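Local coordinates for protein immunoreactive 84kD antigen PG93 (PDB 5M11) that is an essential bacterial surface component of the type-IX secretion system of Porphyromonas gingivalis and binds zinc and calcium ions, at residues A[128-133]-A[142-147]; A[148-153]-A[161-166]; A[465-470]-A[483-488]. All coordinates share one frame; numbering follows the deposited sequence.

Overall arrangement
Followed from the N terminus, the chain first makes interaction 1, where strand 139-144 folds back on strand 129-134 and closes the outer hairpin of one four-stranded antiparallel sheet. Interaction 2 opens immediately afterwards: strand 160-165 returns along strand 150-155 and starts the next sheet. The two are in series rather than nested, yet they touch, Leu130 meeting Val153 and Ala145 meeting Val150 and Lys165, so neighbouring beta-propeller sheets pack together here. Interaction 3 comes some 300 residues later and closes hairpin 469-475/481-485 of another four-stranded sheet. Its centre lies about 51 Å from the centres of both others, with no direct contact.

Interaction 1 (A[128-133]-A[142-147]); sequences FGLSVL and ATYAKG
The CB of Phe128 points away from 142-147, and its ring touches Leu101 and Leu107. The residue contributes its carbonyl instead: Gly147 N donates to Phe128 O over 2.8 Å from well above the carbonyl plane, tying the turn that follows strand 139-144 to the start of 128-133. At Gly129 (phi 122°) the two backbones run so close that a CB would collide with Tyr144 O and Ala145 O, and at these backbone angles it would also press on the preceding carbonyl oxygen. Leu130 is paired with Tyr144 by two bonds, Leu130 N to Tyr144 O and Tyr144 N to Leu130 O, both 2.8 Å; the second lies in the carbonyl plane. With CG anti to the backbone N (chi1 -180°), Leu130 brings CD2 to the edge of the Tyr144 ring, 4.0 Å from Tyr144 CD2. This is the outer hairpin of a propeller blade, the four-stranded antiparallel sheet in which 139-144 is the last strand and 121-126 lies on the other side of 129-134. On the reverse face, Ser131 and Thr143 form a non-hydrogen-bonded pair whose side chains add a hydrogen bond of their own: both hydroxyls sit anti to their own carbonyl carbon, Ser131 OG meets Thr143 OG1 at 2.8 Å, and either could be the donor. Val132 returns to the Leu130 face, its N pointing almost straight at Ala142 O (3.0 Å, 178° at the hydrogen). Its CG2 approaches the Tyr144 ring obliquely, 3.6 Å from Tyr144 CE2, while Leu161 and Leu178 also touch that tyrosine.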
ATOM      1  N   PHE A 128       7.409  23.874   5.720  1.00 44.06           N
ATOM      2  CA  PHE A 128       8.864  23.984   5.535  1.00 42.89           C
ATOM      3  C   PHE A 128       9.257  25.410   5.171  1.00 48.13           C
ATOM      4  O   PHE A 128      10.461  25.715   5.138  1.00 49.27           O
ATOM      5  CB  PHE A 128       9.354  23.013   4.416  1.00 42.74           C
ATOM      6  CG  PHE A 128       8.556  23.088   3.135  1.00 41.39           C
ATOM      7  CD1 PHE A 128       8.847  24.050   2.170  1.00 42.01           C
ATOM      8  CD2 PHE A 128       7.448  22.269   2.938  1.00 42.31           C
ATOM      9  CE1 PHE A 128       8.032  24.200   1.039  1.00 41.12           C
ATOM     10  CE2 PHE A 128       6.650  22.404   1.798  1.00 43.43           C
ATOM     11  CZ  PHE A 128       6.945  23.369   0.856  1.00 39.58           C
ATOM     12  N   GLY A 129       8.252  26.228   4.819  1.00 42.27           N
ATOM     13  CA  GLY A 129       8.436  27.608   4.398  1.00 41.32           C
ATOM     14  C   GLY A 129       7.877  27.877   3.012  1.00 45.09           C
ATOM     15  O   GLY A 129       6.828  27.333   2.645  1.00 45.99           O
ATOM     16  N   LEU A 130       8.564  28.747   2.241  1.00 38.41           N
ATOM     17  CA  LEU A 130       8.178  29.092   0.881  1.00 35.41           C
ATOM     18  C   LEU A 130       9.322  28.764  -0.055  1.00 41.06           C
ATOM     19  O   LEU A 130      10.329  29.448  -0.009  1.00 42.67           O
ATOM     20  CB  LEU A 130       7.747  30.565   0.753  1.00 33.79           C
ATOM     21  CG  LEU A 130       7.316  31.034  -0.649  1.00 35.52           C
ATOM     22  CD1 LEU A 130       6.152  30.201  -1.184  1.00 35.38           C
ATOM     23  CD2 LEU A 130       6.943  32.500  -0.649  1.00 34.13           C
ATOM     24  N   SER A 131       9.174  27.714  -0.895  1.00 36.69           N
ATOM     25  CA  SER A 131      10.216  27.263  -1.811  1.00 36.15           C
ATOM     26  C   SER A 131       9.972  27.692  -3.266  1.00 42.40           C
ATOM     27  O   SER A 131       8.857  27.539  -3.799  1.00 44.99           O
ATOM     28  CB  SER A 131      10.349  25.750  -1.740  1.00 37.20           C
ATOM     29  OG  SER A 131      11.086  25.426  -0.577  1.00 44.29           O
ATOM     30  N   VAL A 132      11.018  28.236  -3.906  1.00 35.29           N
ATOM     31  CA  VAL A 132      10.950  28.645  -5.307  1.00 32.60           C
ATOM     32  C   VAL A 132      11.554  27.515  -6.117  1.00 38.01           C
ATOM     33  O   VAL A 132      12.743  27.181  -5.962  1.00 39.04           O
ATOM     34  CB  VAL A 132      11.612  30.005  -5.628  1.00 33.20           C
ATOM     35  CG1 VAL A 132      11.304  30.433  -7.050  1.00 31.88           C
ATOM     36  CG2 VAL A 132      11.139  31.063  -4.671  1.00 32.79           C
ATOM     37  N   LEU A 133      10.726  26.929  -6.968  1.00 31.62           N
ATOM     38  CA  LEU A 133      11.157  25.848  -7.803  1.00 31.74           C
ATOM     39  C   LEU A 133      11.337  26.342  -9.217  1.00 40.10           C
ATOM     40  O   LEU A 133      10.471  27.051  -9.754  1.00 41.19           O
ATOM     41  CB  LEU A 133      10.150  24.701  -7.714  1.00 31.24           C
ATOM     42  CG  LEU A 133      10.209  23.566  -8.713  1.00 35.81           C
ATOM     43  CD1 LEU A 133      11.504  22.802  -8.624  1.00 35.25           C
ATOM     44  CD2 LEU A 133       9.040  22.643  -8.483  1.00 41.34           C
ATOM     45  N   ALA A 142      16.032  28.957  -3.805  1.00 39.34           N
ATOM     46  CA  ALA A 142      15.729  29.690  -2.560  1.00 38.06           C
ATOM     47  C   ALA A 142      14.574  29.090  -1.814  1.00 41.58           C
ATOM     48  O   ALA A 142      13.651  28.564  -2.424  1.00 41.84           O
ATOM     49  CB  ALA A 142      15.385  31.142  -2.887  1.00 37.92           C
ATOM     50  N   THR A 143      14.595  29.235  -0.490  1.00 38.22           N
ATOM     51  CA  THR A 143      13.509  28.885   0.417  1.00 37.33           C
ATOM     52  C   THR A 143      13.437  30.038   1.379  1.00 40.20           C
ATOM     53  O   THR A 143      14.399  30.287   2.105  1.00 42.24           O
ATOM     54  CB  THR A 143      13.655  27.494   1.099  1.00 47.36           C
ATOM     55  OG1 THR A 143      13.576  26.462   0.112  1.00 50.34           O
ATOM     56  CG2 THR A 143      12.554  27.235   2.134  1.00 44.22           C
ATOM     57  N   TYR A 144      12.335  30.779   1.324  1.00 34.72           N
ATOM     58  CA  TYR A 144      12.042  31.908   2.204  1.00 35.98           C
ATOM     59  C   TYR A 144      11.286  31.363   3.404  1.00 41.65           C
ATOM     60  O   TYR A 144      10.679  30.295   3.288  1.00 41.83           O
ATOM     61  CB  TYR A 144      11.248  32.999   1.466  1.00 36.60           C
ATOM     62  CG  TYR A 144      11.730  33.298   0.052  1.00 39.13           C
ATOM     63  CD1 TYR A 144      13.077  33.575  -0.212  1.00 42.12           C
ATOM     64  CD2 TYR A 144      10.837  33.366  -1.006  1.00 38.90           C
ATOM     65  CE1 TYR A 144      13.513  33.913  -1.495  1.00 40.73           C
ATOM     66  CE2 TYR A 144      11.261  33.710  -2.290  1.00 40.05           C
ATOM     67  CZ  TYR A 144      12.597  33.989  -2.530  1.00 46.80           C
ATOM     68  OH  TYR A 144      12.988  34.308  -3.807  1.00 47.00           O
ATOM     69  N   ALA A 145      11.383  32.039   4.574  1.00 39.20           N
ATOM     70  CA  ALA A 145      10.767  31.645   5.857  1.00 39.22           C
ATOM     71  C   ALA A 145      11.098  30.185   6.248  1.00 44.22           C
ATOM     72  O   ALA A 145      10.270  29.540   6.891  1.00 44.24           O
ATOM     73  CB  ALA A 145       9.263  31.835   5.801  1.00 38.76           C
ATOM     74  N   LYS A 146      12.299  29.663   5.829  1.00 40.36           N
ATOM     75  CA  LYS A 146      12.777  28.292   6.039  1.00 39.66           C
ATOM     76  C   LYS A 146      12.393  27.788   7.419  1.00 46.63           C
ATOM     77  O   LYS A 146      12.680  28.464   8.403  1.00 49.85           O
ATOM     78  CB  LYS A 146      14.291  28.236   5.855  1.00 41.78           C
ATOM     79  CG  LYS A 146      14.786  26.950   5.217  1.00 53.86           C
ATOM     80  CD  LYS A 146      16.284  27.002   4.868  1.00 66.04           C
ATOM     81  CE  LYS A 146      16.603  27.658   3.535  1.00 74.66           C
ATOM     82  NZ  LYS A 146      18.056  27.571   3.213  1.00 80.96           N
ATOM     83  N   GLY A 147      11.663  26.671   7.466  1.00 41.91           N
ATOM     84  CA  GLY A 147      11.202  26.034   8.694  1.00 43.31           C
ATOM     85  C   GLY A 147      10.046  26.691   9.419  1.00 49.23           C
ATOM     86  O   GLY A 147       9.853  26.448  10.610  1.00 54.36           O
TER

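Interaction 2 (A[148-153]-A[161-166]); sequences TKVTDV and LLMLKE
Between 148-153 and 161-166 the tight part of the packing is made by the buried side chains of Leu164, Val150, Met163 and Val153. Thr151 keeps OG1 beside the backbone N (chi1 -64°), which leaves CG2 anti to it and lays this methyl obliquely against the leucine, 3.6 Å from Leu164 CD2. On the Val150 face, the Val150 and Met163 side chains cross at about a right angle, with Val150 CG1 3.9 Å from Met163 CG. Val153 CG2 approaches Leu162 O to 3.4 Å. The straightest backbone bond runs from Leu164 N to Asp152 O (3.2 Å, 171° at the hydrogen); the returning bonds to Leu164 O, from Thr151 N and Asp152 N, are both weak. The carboxylate of Asp152 leads away from the partner strand to Arg114 and Leu199 N, so this buried charge is met by a salt bridge and a backbone donor.

Toward Lys149 and Glu166 the contact loosens into solvent. A water replaces direct pairing there, donating to Lys149 O at 2.6 Å and accepting from Glu166 N at 2.8 Å. Nearby, the Thr148 and Glu166 side chains cross at about a right angle, and Lys165 NZ makes a long salt bridge to Glu166 OE1. Thr151 and Asp152 both face Leu164, a classic beta bulge, set in the first hairpin of a four-stranded antiparallel blade of the beta-propeller.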
ATOM      1  N   THR A 148       9.248  27.491   8.729  1.00 42.33           N
ATOM      2  CA  THR A 148       8.089  28.164   9.306  1.00 42.23           C
ATOM      3  C   THR A 148       6.900  27.888   8.418  1.00 46.07           C
ATOM      4  O   THR A 148       7.014  28.031   7.201  1.00 44.22           O
ATOM      5  CB  THR A 148       8.362  29.674   9.453  1.00 47.63           C
ATOM      6  OG1 THR A 148       9.576  29.846  10.182  1.00 53.59           O
ATOM      7  CG2 THR A 148       7.207  30.452  10.111  1.00 43.12           C
ATOM      8  N   LYS A 149       5.756  27.509   9.013  1.00 44.18           N
ATOM      9  CA  LYS A 149       4.557  27.252   8.233  1.00 42.64           C
ATOM     10  C   LYS A 149       4.174  28.544   7.533  1.00 46.59           C
ATOM     11  O   LYS A 149       4.085  29.571   8.198  1.00 47.66           O
ATOM     12  CB  LYS A 149       3.404  26.721   9.124  1.00 46.23           C
ATOM     13  CG  LYS A 149       2.165  26.288   8.342  1.00 49.75           C
ATOM     14  CD  LYS A 149       1.059  25.784   9.219  1.00 59.04           C
ATOM     15  CE  LYS A 149      -0.309  25.985   8.596  1.00 72.42           C
ATOM     16  NZ  LYS A 149      -0.725  27.419   8.585  1.00 79.06           N
ATOM     17  N   VAL A 150       4.084  28.502   6.185  1.00 41.63           N
ATOM     18  CA  VAL A 150       3.641  29.576   5.285  1.00 39.93           C
ATOM     19  C   VAL A 150       2.262  29.132   4.765  1.00 44.65           C
ATOM     20  O   VAL A 150       2.160  28.190   3.988  1.00 46.51           O
ATOM     21  CB  VAL A 150       4.645  29.902   4.146  1.00 42.21           C
ATOM     22  CG1 VAL A 150       4.017  30.831   3.102  1.00 40.85           C
ATOM     23  CG2 VAL A 150       5.920  30.512   4.706  1.00 42.32           C
ATOM     24  N   THR A 151       1.213  29.783   5.241  1.00 40.06           N
ATOM     25  CA  THR A 151      -0.188  29.513   4.958  1.00 38.99           C
ATOM     26  C   THR A 151      -0.546  29.624   3.442  1.00 42.20           C
ATOM     27  O   THR A 151      -1.296  28.770   2.957  1.00 44.49           O
ATOM     28  CB  THR A 151      -1.001  30.447   5.844  1.00 40.75           C
ATOM     29  OG1 THR A 151      -0.725  30.078   7.200  1.00 40.75           O
ATOM     30  CG2 THR A 151      -2.490  30.397   5.571  1.00 37.90           C
ATOM     31  N   ASP A 152      -0.050  30.638   2.708  1.00 35.84           N
ATOM     32  CA  ASP A 152      -0.402  30.805   1.292  1.00 34.71           C
ATOM     33  C   ASP A 152       0.582  31.722   0.552  1.00 37.16           C
ATOM     34  O   ASP A 152       1.372  32.414   1.195  1.00 38.90           O
ATOM     35  CB  ASP A 152      -1.833  31.379   1.157  1.00 38.03           C
ATOM     36  CG  ASP A 152      -2.617  30.843  -0.034  1.00 57.67           C
ATOM     37  OD1 ASP A 152      -1.997  30.574  -1.091  1.00 62.50           O
ATOM     38  OD2 ASP A 152      -3.846  30.733   0.072  1.00 61.66           O
ATOM     39  N   VAL A 153       0.532  31.724  -0.790  1.00 29.90           N
ATOM     40  CA  VAL A 153       1.403  32.559  -1.591  1.00 29.81           C
ATOM     41  C   VAL A 153       0.620  33.113  -2.822  1.00 36.47           C
ATOM     42  O   VAL A 153      -0.339  32.488  -3.313  1.00 36.85           O
ATOM     43  CB  VAL A 153       2.748  31.843  -1.979  1.00 33.19           C
ATOM     44  CG1 VAL A 153       2.551  30.624  -2.888  1.00 32.69           C
ATOM     45  CG2 VAL A 153       3.782  32.819  -2.559  1.00 32.33           C
ATOM     46  N   LEU A 161       5.993  39.581  -4.520  1.00 45.74           N
ATOM     47  CA  LEU A 161       5.556  38.315  -3.998  1.00 42.35           C
ATOM     48  C   LEU A 161       4.835  38.540  -2.676  1.00 46.74           C
ATOM     49  O   LEU A 161       5.274  39.333  -1.832  1.00 48.92           O
ATOM     50  CB  LEU A 161       6.818  37.469  -3.831  1.00 41.63           C
ATOM     51  CG  LEU A 161       6.711  35.960  -3.802  1.00 43.14           C
ATOM     52  CD1 LEU A 161       6.255  35.427  -5.139  1.00 41.70           C
ATOM     53  CD2 LEU A 161       8.076  35.368  -3.464  1.00 44.01           C
ATOM     54  N   LEU A 162       3.710  37.870  -2.510  1.00 40.63           N
ATOM     55  CA  LEU A 162       2.857  38.004  -1.341  1.00 39.62           C
ATOM     56  C   LEU A 162       2.861  36.712  -0.522  1.00 37.76           C
ATOM     57  O   LEU A 162       2.666  35.626  -1.062  1.00 38.21           O
ATOM     58  CB  LEU A 162       1.462  38.370  -1.837  1.00 40.14           C
ATOM     59  CG  LEU A 162       0.653  39.340  -1.024  1.00 47.30           C
ATOM     60  CD1 LEU A 162       1.423  40.627  -0.729  1.00 49.35           C
ATOM     61  CD2 LEU A 162      -0.607  39.657  -1.751  1.00 51.25           C
ATOM     62  N   MET A 163       3.126  36.823   0.757  1.00 31.13           N
ATOM     63  CA  MET A 163       3.275  35.663   1.633  1.00 31.46           C
ATOM     64  C   MET A 163       2.441  35.832   2.903  1.00 37.93           C
ATOM     65  O   MET A 163       2.493  36.886   3.548  1.00 40.32           O
ATOM     66  CB  MET A 163       4.786  35.466   1.974  1.00 33.95           C
ATOM     67  CG  MET A 163       5.109  34.608   3.200  1.00 38.08           C
ATOM     68  SD  MET A 163       6.887  34.149   3.205  1.00 43.49           S
ATOM     69  CE  MET A 163       7.483  35.293   4.353  1.00 42.15           C
ATOM     70  N   LEU A 164       1.679  34.792   3.254  1.00 32.46           N
ATOM     71  CA  LEU A 164       0.892  34.799   4.471  1.00 33.54           C
ATOM     72  C   LEU A 164       1.497  33.785   5.439  1.00 37.08           C
ATOM     73  O   LEU A 164       1.465  32.590   5.147  1.00 37.06           O
ATOM     74  CB  LEU A 164      -0.577  34.491   4.144  1.00 33.40           C
ATOM     75  CG  LEU A 164      -1.587  34.408   5.284  1.00 38.38           C
ATOM     76  CD1 LEU A 164      -1.846  35.777   5.939  1.00 38.72           C
ATOM     77  CD2 LEU A 164      -2.884  33.894   4.756  1.00 40.89           C
ATOM     78  N   LYS A 165       2.147  34.265   6.518  1.00 32.50           N
ATOM     79  CA  LYS A 165       2.707  33.380   7.527  1.00 34.14           C
ATOM     80  C   LYS A 165       2.380  33.944   8.893  1.00 43.89           C
ATOM     81  O   LYS A 165       2.363  35.171   9.088  1.00 44.88           O
ATOM     82  CB  LYS A 165       4.213  33.087   7.357  1.00 36.95           C
ATOM     83  CG  LYS A 165       5.195  34.207   7.696  1.00 52.09           C
ATOM     84  CD  LYS A 165       6.656  33.717   7.771  1.00 56.92           C
ATOM     85  CE  LYS A 165       7.655  34.811   8.119  1.00 68.12           C
ATOM     86  NZ  LYS A 165       7.518  35.325   9.517  1.00 81.03           N
ATOM     87  N   GLU A 166       2.042  33.031   9.824  1.00 41.84           N
ATOM     88  CA  GLU A 166       1.655  33.314  11.196  1.00 43.36           C
ATOM     89  C   GLU A 166       0.664  34.517  11.273  1.00 48.89           C
ATOM     90  O   GLU A 166       0.859  35.427  12.068  1.00 51.85           O
ATOM     91  CB  GLU A 166       2.900  33.564  12.062  1.00 46.25           C
ATOM     92  CG  GLU A 166       3.892  32.416  12.144  1.00 56.01           C
ATOM     93  CD  GLU A 166       5.281  32.816  12.615  1.00 81.58           C
ATOM     94  OE1 GLU A 166       5.703  33.963  12.334  1.00 86.35           O
ATOM     95  OE2 GLU A 166       5.972  31.960  13.214  1.00 71.65           O
TER
HETATM   96  O   HOH W   1       1.808  30.356   9.214  1.00 35.33           O

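Interaction 3 (A[465-470]-A[483-488]); sequences ANLASF and VNILHR
Leu467 projects between the ring of Phe470 and the guanidinium of Arg488. Its CG takes the crowded position between backbone N and carbonyl carbon (chi1 60°), which sets CD1 over one face of the Phe470 ring, 3.6 Å above the plane and toward the rim. The other methyl, Leu467 CD2, comes 3.7 Å from Ile485 CG2, the two side chains crossing at about a right angle. Arg488 doubles back through bends at chi2 and chi3, so that Leu467 CD2 lies at the edge of its guanidinium, 3.6 Å from Arg488 NH1; the same nitrogen makes a weak bond to Asp463 O, in a residue that also binds zinc. The Phe470 side chain runs side by side with that of Ile485 and crosses that of Val483 at about a right angle; both neighbours meet the ring obliquely, Ile485 CD1 3.5 Å from Phe470 CE1.

This is the first hairpin of a four-stranded antiparallel sheet in sequential order, consistent with a propeller blade. Ala468 and Ser469 both face His487, a classic beta bulge; a second, Leu486 and His487 facing Ser469, falls where the chain turns a corner at Leu486. Ser469 N meets His487 O on a lone pair at 2.9 Å, and Ala468 N reaches Arg488 O at 2.8 Å. Ser469 O takes two donors, His487 N and, weakly, Leu486 N, so one carbonyl serves both sides of the corner while the apolar Leu467-Phe470-Ile485-Val483 cluster packs beside it.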
ATOM      1  N   ALA A 465      -9.283 -19.469  28.013  1.00 78.17           N
ATOM      2  CA  ALA A 465     -10.578 -18.791  28.092  1.00 78.31           C
ATOM      3  C   ALA A 465     -10.447 -17.340  28.569  1.00 85.96           C
ATOM      4  O   ALA A 465      -9.576 -17.012  29.387  1.00 87.79           O
ATOM      5  CB  ALA A 465     -11.532 -19.554  28.990  1.00 80.90           C
ATOM      6  N   ASN A 466     -11.302 -16.469  27.980  1.00 83.16           N
ATOM      7  CA  ASN A 466     -11.501 -15.028  28.214  1.00 84.51           C
ATOM      8  C   ASN A 466     -10.339 -14.133  27.760  1.00 87.58           C
ATOM      9  O   ASN A 466     -10.398 -12.928  28.012  1.00 89.15           O
ATOM     10  CB  ASN A 466     -11.838 -14.749  29.676  1.00 86.32           C
ATOM     11  CG  ASN A 466     -13.183 -15.287  30.075  1.00110.07           C
ATOM     12  OD1 ASN A 466     -14.216 -14.855  29.559  1.00109.05           O
ATOM     13  ND2 ASN A 466     -13.205 -16.238  31.010  1.00101.48           N
ATOM     14  N   LEU A 467      -9.334 -14.674  27.031  1.00 82.40           N
ATOM     15  CA  LEU A 467      -8.228 -13.841  26.541  1.00 82.38           C
ATOM     16  C   LEU A 467      -8.745 -12.848  25.509  1.00 85.45           C
ATOM     17  O   LEU A 467      -9.649 -13.174  24.741  1.00 83.98           O
ATOM     18  CB  LEU A 467      -7.021 -14.636  26.000  1.00 80.28           C
ATOM     19  CG  LEU A 467      -7.190 -15.598  24.811  1.00 82.08           C
ATOM     20  CD1 LEU A 467      -6.978 -14.880  23.478  1.00 80.21           C
ATOM     21  CD2 LEU A 467      -6.159 -16.717  24.897  1.00 83.98           C
ATOM     22  N   ALA A 468      -8.189 -11.629  25.534  1.00 83.14           N
ATOM     23  CA  ALA A 468      -8.552 -10.501  24.683  1.00 82.38           C
ATOM     24  C   ALA A 468      -8.619 -10.856  23.185  1.00 81.74           C
ATOM     25  O   ALA A 468      -9.666 -10.651  22.574  1.00 80.83           O
ATOM     26  CB  ALA A 468      -7.574  -9.358  24.897  1.00 85.22           C
ATOM     27  N   SER A 469      -7.529 -11.374  22.592  1.00 75.46           N
ATOM     28  CA  SER A 469      -7.540 -11.675  21.167  1.00 71.71           C
ATOM     29  C   SER A 469      -6.543 -12.735  20.756  1.00 73.40           C
ATOM     30  O   SER A 469      -5.390 -12.737  21.202  1.00 73.79           O
ATOM     31  CB  SER A 469      -7.257 -10.413  20.360  1.00 75.37           C
ATOM     32  OG  SER A 469      -7.142 -10.688  18.975  1.00 84.19           O
ATOM     33  N   PHE A 470      -7.014 -13.622  19.867  1.00 66.92           N
ATOM     34  CA  PHE A 470      -6.236 -14.655  19.205  1.00 64.57           C
ATOM     35  C   PHE A 470      -5.739 -14.062  17.894  1.00 68.04           C
ATOM     36  O   PHE A 470      -6.170 -12.968  17.514  1.00 68.24           O
ATOM     37  CB  PHE A 470      -7.085 -15.917  18.957  1.00 65.00           C
ATOM     38  CG  PHE A 470      -7.298 -16.855  20.124  1.00 67.73           C
ATOM     39  CD1 PHE A 470      -6.338 -17.803  20.459  1.00 71.01           C
ATOM     40  CD2 PHE A 470      -8.497 -16.850  20.830  1.00 71.06           C
ATOM     41  CE1 PHE A 470      -6.565 -18.711  21.505  1.00 73.46           C
ATOM     42  CE2 PHE A 470      -8.708 -17.730  21.898  1.00 74.98           C
ATOM     43  CZ  PHE A 470      -7.745 -18.659  22.225  1.00 73.10           C
ATOM     44  N   VAL A 483      -3.499 -22.000  17.108  1.00 59.14           N
ATOM     45  CA  VAL A 483      -3.969 -20.611  17.170  1.00 59.07           C
ATOM     46  C   VAL A 483      -2.951 -19.805  17.978  1.00 60.17           C
ATOM     47  O   VAL A 483      -2.677 -20.187  19.107  1.00 60.89           O
ATOM     48  CB  VAL A 483      -5.421 -20.417  17.728  1.00 65.12           C
ATOM     49  CG1 VAL A 483      -6.014 -19.107  17.238  1.00 65.07           C
ATOM     50  CG2 VAL A 483      -6.350 -21.562  17.349  1.00 64.55           C
ATOM     51  N   ASN A 484      -2.401 -18.704  17.412  1.00 55.31           N
ATOM     52  CA  ASN A 484      -1.471 -17.804  18.117  1.00 57.43           C
ATOM     53  C   ASN A 484      -2.240 -16.839  19.043  1.00 63.95           C
ATOM     54  O   ASN A 484      -3.403 -16.553  18.783  1.00 62.07           O
ATOM     55  CB  ASN A 484      -0.542 -17.020  17.155  1.00 56.29           C
ATOM     56  CG  ASN A 484      -1.181 -16.223  16.032  1.00 68.37           C
ATOM     57  OD1 ASN A 484      -1.773 -16.757  15.091  1.00 53.78           O
ATOM     58  ND2 ASN A 484      -0.903 -14.938  16.003  1.00 62.41           N
ATOM     59  N   ILE A 485      -1.605 -16.376  20.141  1.00 65.30           N
ATOM     60  CA  ILE A 485      -2.238 -15.441  21.097  1.00 68.37           C
ATOM     61  C   ILE A 485      -1.702 -14.035  20.848  1.00 74.18           C
ATOM     62  O   ILE A 485      -0.509 -13.783  21.052  1.00 74.84           O
ATOM     63  CB  ILE A 485      -2.085 -15.833  22.615  1.00 74.04           C
ATOM     64  CG1 ILE A 485      -2.108 -17.382  22.863  1.00 73.46           C
ATOM     65  CG2 ILE A 485      -3.104 -15.088  23.512  1.00 76.42           C
ATOM     66  CD1 ILE A 485      -3.364 -18.132  22.658  1.00 80.53           C
ATOM     67  N   LEU A 486      -2.574 -13.128  20.400  1.00 71.28           N
ATOM     68  CA  LEU A 486      -2.163 -11.752  20.164  1.00 72.61           C
ATOM     69  C   LEU A 486      -2.224 -10.914  21.448  1.00 82.19           C
ATOM     70  O   LEU A 486      -1.406 -10.006  21.596  1.00 83.24           O
ATOM     71  CB  LEU A 486      -3.006 -11.094  19.070  1.00 70.81           C
ATOM     72  CG  LEU A 486      -2.654 -11.403  17.614  1.00 71.66           C
ATOM     73  CD1 LEU A 486      -3.506 -10.582  16.693  1.00 70.01           C
ATOM     74  CD2 LEU A 486      -1.184 -11.131  17.304  1.00 74.71           C
ATOM     75  N   HIS A 487      -3.185 -11.213  22.365  1.00 82.12           N
ATOM     76  CA  HIS A 487      -3.364 -10.494  23.630  1.00 87.17           C
ATOM     77  C   HIS A 487      -4.211 -11.270  24.687  1.00 92.90           C
ATOM     78  O   HIS A 487      -5.259 -11.817  24.347  1.00 91.83           O
ATOM     79  CB  HIS A 487      -4.018  -9.115  23.362  1.00 90.34           C
ATOM     80  CG  HIS A 487      -3.040  -7.973  23.394  1.00 96.96           C
ATOM     81  ND1 HIS A 487      -2.458  -7.478  22.227  1.00 97.51           N
ATOM     82  CD2 HIS A 487      -2.537  -7.293  24.458  1.00103.04           C
ATOM     83  CE1 HIS A 487      -1.636  -6.513  22.619  1.00 99.97           C
ATOM     84  NE2 HIS A 487      -1.644  -6.370  23.954  1.00103.71           N
ATOM     85  N   ARG A 488      -3.763 -11.290  25.968  1.00 92.01           N
ATOM     86  CA  ARG A 488      -4.525 -11.867  27.088  1.00 94.15           C
ATOM     87  C   ARG A 488      -5.398 -10.788  27.698  1.00103.45           C
ATOM     88  O   ARG A 488      -6.621 -10.915  27.760  1.00102.88           O
ATOM     89  CB  ARG A 488      -3.611 -12.438  28.213  1.00 95.87           C
ATOM     90  CG  ARG A 488      -2.824 -13.707  27.938  1.00102.97           C
ATOM     91  CD  ARG A 488      -3.657 -14.981  27.922  1.00107.22           C
ATOM     92  NE  ARG A 488      -4.071 -15.439  29.245  1.00108.96           N
ATOM     93  CZ  ARG A 488      -4.885 -16.471  29.446  1.00121.59           C
ATOM     94  NH1 ARG A 488      -5.372 -17.149  28.417  1.00 95.49           N
ATOM     95  NH2 ARG A 488      -5.222 -16.829  30.679  1.00119.86           N
TER